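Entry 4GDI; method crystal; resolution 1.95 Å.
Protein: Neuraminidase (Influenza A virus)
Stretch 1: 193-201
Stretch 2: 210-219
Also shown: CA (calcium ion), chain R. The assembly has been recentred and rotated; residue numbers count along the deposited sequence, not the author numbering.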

ATOM      1  N   THR A 193     -23.310   2.408  42.839  1.00 26.84           N
ATOM      2  CA  THR A 193     -23.133   2.013  44.237  1.00 32.81           C
ATOM      3  C   THR A 193     -23.318   0.509  44.407  1.00 30.81           C
ATOM      4  O   THR A 193     -24.335  -0.053  44.016  1.00 34.97           O
ATOM      5  N   GLY A 194     -22.309  -0.151  44.967  1.00 30.62           N
ATOM      6  CA  GLY A 194     -22.392  -1.577  45.225  1.00 29.59           C
ATOM      7  C   GLY A 194     -21.844  -2.470  44.127  1.00 28.82           C
ATOM      8  O   GLY A 194     -21.797  -3.692  44.281  1.00 32.03           O
ATOM      9  N   ILE A 195     -21.424  -1.879  43.012  1.00 27.92           N
ATOM     10  CA  ILE A 195     -20.860  -2.668  41.926  1.00 24.30           C
ATOM     11  C   ILE A 195     -19.644  -1.986  41.309  1.00 27.03           C
ATOM     12  O   ILE A 195     -19.261  -0.901  41.722  1.00 29.53           O
ATOM     13  N   ASN A 196     -19.066  -2.647  40.311  1.00 28.57           N
ATOM     14  CA  ASN A 196     -17.954  -2.136  39.520  1.00 25.83           C
ATOM     15  C   ASN A 196     -18.319  -2.391  38.055  1.00 24.22           C
ATOM     16  O   ASN A 196     -18.905  -3.427  37.748  1.00 22.85           O
ATOM     17  N   PHE A 197     -17.985  -1.458  37.168  1.00 24.82           N
ATOM     18  CA  PHE A 197     -18.440  -1.511  35.768  1.00 25.75           C
ATOM     19  C   PHE A 197     -17.343  -1.121  34.772  1.00 22.66           C
ATOM     20  O   PHE A 197     -17.387  -0.034  34.181  1.00 25.71           O
ATOM     21  N   GLU A 198     -16.354  -1.999  34.612  1.00 24.83           N
ATOM     22  CA  GLU A 198     -15.216  -1.767  33.726  1.00 24.09           C
ATOM     23  C   GLU A 198     -15.455  -2.386  32.345  1.00 23.03           C
ATOM     24  O   GLU A 198     -16.332  -3.235  32.172  1.00 25.18           O
ATOM     25  N   TYR A 199     -14.640  -1.970  31.379  1.00 21.64           N
ATOM     26  CA  TYR A 199     -14.569  -2.620  30.077  1.00 16.81           C
ATOM     27  C   TYR A 199     -15.904  -2.637  29.324  1.00 19.17           C
ATOM     28  O   TYR A 199     -16.232  -3.632  28.664  1.00 18.77           O
ATOM     29  N   SER A 200     -16.669  -1.553  29.416  1.00 17.35           N
ATOM     30  CA  SER A 200     -17.926  -1.461  28.687  1.00 22.33           C
ATOM     31  C   SER A 200     -17.718  -1.842  27.236  1.00 24.45           C
ATOM     32  O   SER A 200     -16.837  -1.297  26.576  1.00 26.55           O
ATOM     33  N   THR A 201     -18.559  -2.737  26.727  1.00 18.32           N
ATOM     34  CA  THR A 201     -18.630  -2.999  25.308  1.00 16.34           C
ATOM     35  C   THR A 201     -20.092  -2.830  24.896  1.00 23.02           C
ATOM     36  O   THR A 201     -21.007  -3.353  25.544  1.00 22.78           O
ATOM     37  N   LYS A 210     -26.744   0.139  24.393  1.00 17.87           N
ATOM     38  CA  LYS A 210     -26.737  -0.945  25.345  1.00 22.31           C
ATOM     39  C   LYS A 210     -25.315  -1.448  25.499  1.00 19.94           C
ATOM     40  O   LYS A 210     -24.646  -1.713  24.496  1.00 21.95           O
ATOM     41  N   CYS A 211     -24.855  -1.574  26.746  1.00 22.91           N
ATOM     42  CA  CYS A 211     -23.474  -1.952  27.022  1.00 19.94           C
ATOM     43  C   CYS A 211     -23.414  -3.085  28.048  1.00 19.16           C
ATOM     44  O   CYS A 211     -24.244  -3.171  28.953  1.00 27.06           O
ATOM     45  N   THR A 212     -22.419  -3.941  27.913  1.00 19.40           N
ATOM     46  CA  THR A 212     -22.156  -4.946  28.917  1.00 17.69           C
ATOM     47  C   THR A 212     -20.886  -4.560  29.625  1.00 21.78           C
ATOM     48  O   THR A 212     -19.913  -4.160  28.984  1.00 21.71           O
ATOM     49  N   GLY A 213     -20.919  -4.652  30.948  1.00 18.95           N
ATOM     50  CA  GLY A 213     -19.765  -4.367  31.779  1.00 24.07           C
ATOM     51  C   GLY A 213     -19.068  -5.612  32.300  1.00 31.53           C
ATOM     52  O   GLY A 213     -19.513  -6.746  32.082  1.00 23.41           O
ATOM     53  N   THR A 214     -17.941  -5.389  32.965  1.00 24.55           N
ATOM     54  CA  THR A 214     -17.234  -6.443  33.680  1.00 20.95           C
ATOM     55  C   THR A 214     -17.050  -5.948  35.106  1.00 24.42           C
ATOM     56  O   THR A 214     -16.501  -4.870  35.327  1.00 23.39           O
ATOM     57  N   ASN A 215     -17.569  -6.701  36.069  1.00 23.24           N
ATOM     58  CA  ASN A 215     -17.432  -6.343  37.475  1.00 21.35           C
ATOM     59  C   ASN A 215     -16.222  -7.065  38.061  1.00 25.94           C
ATOM     60  O   ASN A 215     -16.252  -8.273  38.250  1.00 27.44           O
ATOM     61  N   LEU A 216     -15.163  -6.310  38.345  1.00 25.82           N
ATOM     62  CA  LEU A 216     -13.895  -6.881  38.804  1.00 25.95           C
ATOM     63  C   LEU A 216     -13.838  -7.012  40.328  1.00 28.40           C
ATOM     64  O   LEU A 216     -12.856  -7.502  40.896  1.00 32.91           O
ATOM     65  N   TRP A 217     -14.905  -6.571  40.979  1.00 27.91           N
ATOM     66  CA  TRP A 217     -14.948  -6.452  42.426  1.00 30.58           C
ATOM     67  C   TRP A 217     -15.693  -7.616  43.073  1.00 34.61           C
ATOM     68  O   TRP A 217     -15.087  -8.449  43.751  1.00 31.13           O
ATOM     69  N   ASN A 218     -17.004  -7.672  42.848  1.00 25.71           N
ATOM     70  CA  ASN A 218     -17.866  -8.579  43.592  1.00 29.10           C
ATOM     71  C   ASN A 218     -18.979  -9.222  42.769  1.00 33.95           C
ATOM     72  O   ASN A 218     -20.074  -9.430  43.290  1.00 34.93           O
ATOM     73  N   ASP A 219     -18.730  -9.534  41.499  1.00 26.55           N
ATOM     74  CA  ASP A 219     -19.770 -10.176  40.691  1.00 25.99           C
ATOM     75  C   ASP A 219     -19.197 -10.978  39.558  1.00 26.10           C
ATOM     76  O   ASP A 219     -18.287 -10.536  38.856  1.00 31.21           O
TER

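The two stretches run antiparallel where they pair. Two hydrogen-bonded pairs fix the register. Glu 198 N donates to Thr 214 O at 3.0 Å, and Thr 214 N returns to Glu 198 O at 2.8 Å. Thr 201 N and Thr 212 O are 3.0 Å apart, and Thr 212 N and Thr 201 O are 2.8 Å apart. Between the pairs the register slips by one residue, a beta bulge. The side chains of Glu 198, Thr 201, Thr 212 and Thr 214 share one face of the sheet.

Phe 197 and Tyr 199 carry apolar contacts from the first stretch. Phe 197 has chi1 t. Its CA-to-CB bond points away, yet its ring returns to the second strand. Gly 213 CA lies over the face of the Phe 197 ring, 3.8 Å from the centroid. An ideal CB on Gly 213 would clash with Phe 197 CZ at 2.8 Å, so the ring occupies the space a side chain would need. Tyr 199, chi1 m, points toward the second stretch. Tyr 199 CD2 is 3.7 Å from Thr 214 CB, and Tyr 199 CZ is 3.9 Å from Leu 216 CD1. Leu 216 is m,t, and Leu 216 CD1 also lies 3.9 Å from Glu 198 CG. On the strand pair, Thr 201 (t) brings CG2 to 4.2 Å from CB of Thr 212 (m).

Trp 217, chi1 t, also points toward its partner stretch. Trp 217 CZ3 is 3.6 Å from Gly 194 C, and Trp 217 CB is 3.8 Å from Asn 196 CB.

Polar side chains hold the loop parts together. Asn 196, chi1 t, points toward the second stretch, and its OD1 accepts from Leu 216 N at 2.9 Å. Asn 196 ND2 donates to Glu 198 OE2 at 3.0 Å. Asn 218, chi1 p, donates from ND2 to Gly 194 O at 3.0 Å. Asn 215 (t) braces its own turn: OD1 accepts from Trp 217 N at 2.8 Å and Asn 218 N at 3.0 Å. Asn 215 ND2 donates to Asn 218 OD1 at 2.9 Å.

Water 1 bridges the stretches. Water 1 donates to Tyr 199 O at 2.7 Å and hydrogen-bonds Thr 214 OG1 at 2.9 Å. The calcium ion binds Asn 215 O and Asp 219 O, each at 2.3 Å, and water 2 O at 2.4 Å. Three further ligand atoms come from elsewhere in the structure.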

ATOM      1  CB  THR A 193     -24.125   2.772  45.147  1.00 48.02           C
ATOM      2  OG1 THR A 193     -23.849   4.177  45.079  1.00 39.84           O
ATOM      3  CG2 THR A 193     -24.008   2.311  46.593  1.00 45.76           C
ATOM      4  CB  ILE A 195     -21.902  -2.958  40.803  1.00 26.84           C
ATOM      5  CG1 ILE A 195     -22.192  -1.695  39.979  1.00 27.03           C
ATOM      6  CG2 ILE A 195     -23.180  -3.532  41.386  1.00 32.59           C
ATOM      7  CD1 ILE A 195     -22.945  -1.978  38.673  1.00 29.46           C
ATOM      8  CB  ASN A 196     -16.665  -2.878  39.916  1.00 23.53           C
ATOM      9  CG  ASN A 196     -15.492  -2.562  39.017  1.00 20.57           C
ATOM     10  OD1 ASN A 196     -14.935  -3.448  38.374  1.00 21.67           O
ATOM     11  ND2 ASN A 196     -15.090  -1.309  38.992  1.00 20.73           N
ATOM     12  CB  PHE A 197     -19.643  -0.579  35.577  1.00 22.64           C
ATOM     13  CG  PHE A 197     -20.512  -0.938  34.383  1.00 29.47           C
ATOM     14  CD1 PHE A 197     -20.145  -0.566  33.094  1.00 34.10           C
ATOM     15  CD2 PHE A 197     -21.701  -1.655  34.558  1.00 24.91           C
ATOM     16  CE1 PHE A 197     -20.944  -0.906  31.999  1.00 35.72           C
ATOM     17  CE2 PHE A 197     -22.498  -1.998  33.471  1.00 26.99           C
ATOM     18  CZ  PHE A 197     -22.121  -1.624  32.190  1.00 23.63           C
ATOM     19  CB  GLU A 198     -13.940  -2.397  34.307  1.00 24.89           C
ATOM     20  CG  GLU A 198     -13.603  -1.979  35.744  1.00 27.02           C
ATOM     21  CD  GLU A 198     -13.152  -0.539  35.868  1.00 26.85           C
ATOM     22  OE1 GLU A 198     -12.564   0.013  34.909  1.00 30.65           O
ATOM     23  OE2 GLU A 198     -13.382   0.045  36.946  1.00 27.36           O
ATOM     24  CB  TYR A 199     -14.104  -4.065  30.226  1.00 21.13           C
ATOM     25  CG  TYR A 199     -12.893  -4.294  31.095  1.00 24.34           C
ATOM     26  CD1 TYR A 199     -11.931  -3.311  31.276  1.00 27.09           C
ATOM     27  CD2 TYR A 199     -12.704  -5.523  31.726  1.00 32.96           C
ATOM     28  CE1 TYR A 199     -10.802  -3.553  32.060  1.00 33.54           C
ATOM     29  CE2 TYR A 199     -11.592  -5.769  32.520  1.00 35.71           C
ATOM     30  CZ  TYR A 199     -10.644  -4.783  32.677  1.00 31.91           C
ATOM     31  OH  TYR A 199      -9.547  -5.034  33.459  1.00 41.06           O
ATOM     32  CB  SER A 200     -18.477  -0.028  28.717  1.00 22.58           C
ATOM     33  OG  SER A 200     -18.839   0.349  30.022  1.00 32.95           O
ATOM     34  CB  THR A 201     -18.053  -4.391  24.940  1.00 22.80           C
ATOM     35  OG1 THR A 201     -18.200  -4.647  23.539  1.00 25.17           O
ATOM     36  CG2 THR A 201     -18.758  -5.525  25.721  1.00 23.92           C
ATOM     37  CB  LYS A 210     -27.649  -2.057  24.836  1.00 24.20           C
ATOM     38  CG  LYS A 210     -29.116  -1.637  24.844  1.00 33.52           C
ATOM     39  CD  LYS A 210     -30.005  -2.711  24.300  1.00 42.37           C
ATOM     40  CE  LYS A 210     -31.402  -2.176  24.015  1.00 40.68           C
ATOM     41  NZ  LYS A 210     -32.192  -3.246  23.360  1.00 40.29           N
ATOM     42  CB  CYS A 211     -22.701  -0.773  27.612  1.00 25.13           C
ATOM     43  SG  CYS A 211     -22.710   0.721  26.660  1.00 26.84           S
ATOM     44  CB  THR A 212     -21.954  -6.334  28.337  1.00 22.55           C
ATOM     45  OG1 THR A 212     -23.106  -6.708  27.588  1.00 24.74           O
ATOM     46  CG2 THR A 212     -21.751  -7.359  29.493  1.00 16.21           C
ATOM     47  CB  THR A 214     -15.889  -6.736  33.042  1.00 20.00           C
ATOM     48  OG1 THR A 214     -16.087  -7.300  31.743  1.00 22.38           O
ATOM     49  CG2 THR A 214     -15.057  -7.741  33.910  1.00 22.31           C
ATOM     50  CB  ASN A 215     -18.703  -6.705  38.256  1.00 20.51           C
ATOM     51  CG  ASN A 215     -18.684  -6.199  39.693  1.00 25.17           C
ATOM     52  OD1 ASN A 215     -17.629  -6.100  40.319  1.00 25.08           O
ATOM     53  ND2 ASN A 215     -19.856  -5.882  40.218  1.00 26.86           N
ATOM     54  CB  LEU A 216     -12.734  -5.994  38.346  1.00 25.49           C
ATOM     55  CG  LEU A 216     -12.496  -5.887  36.841  1.00 24.30           C
ATOM     56  CD1 LEU A 216     -11.271  -5.005  36.563  1.00 27.91           C
ATOM     57  CD2 LEU A 216     -12.317  -7.258  36.218  1.00 26.00           C
ATOM     58  CB  TRP A 217     -15.626  -5.136  42.791  1.00 33.86           C
ATOM     59  CG  TRP A 217     -15.892  -4.961  44.234  1.00 37.05           C
ATOM     60  CD1 TRP A 217     -15.322  -5.649  45.265  1.00 41.67           C
ATOM     61  CD2 TRP A 217     -16.804  -4.031  44.824  1.00 31.09           C
ATOM     62  NE1 TRP A 217     -15.814  -5.197  46.462  1.00 37.93           N
ATOM     63  CE2 TRP A 217     -16.731  -4.206  46.221  1.00 35.15           C
ATOM     64  CE3 TRP A 217     -17.680  -3.064  44.307  1.00 27.24           C
ATOM     65  CZ2 TRP A 217     -17.501  -3.461  47.105  1.00 36.80           C
ATOM     66  CZ3 TRP A 217     -18.436  -2.319  45.185  1.00 35.07           C
ATOM     67  CH2 TRP A 217     -18.345  -2.521  46.574  1.00 34.71           C
ATOM     68  CB  ASN A 218     -18.516  -7.800  44.734  1.00 24.25           C
ATOM     69  CG  ASN A 218     -19.260  -6.578  44.243  1.00 35.73           C
ATOM     70  OD1 ASN A 218     -19.377  -6.355  43.029  1.00 28.82           O
ATOM     71  ND2 ASN A 218     -19.770  -5.775  45.172  1.00 37.28           N
ATOM     72  CB  ASP A 219     -20.768  -9.143  40.136  1.00 25.54           C
ATOM     73  CG  ASP A 219     -22.104  -9.761  39.716  1.00 32.56           C
ATOM     74  OD1 ASP A 219     -22.275 -11.001  39.767  1.00 28.18           O
ATOM     75  OD2 ASP A 219     -23.004  -8.987  39.310  1.00 30.47           O
TER
HETATM   76 CA    CA R 509     -16.068 -10.543  38.149  1.00 25.49          CA
HETATM   77  O   HOH W   1     -17.298  -5.970  29.502  1.00 20.94           O
HETATM   78  O   HOH W   2     -15.743 -12.935  38.344  1.00 26.33           O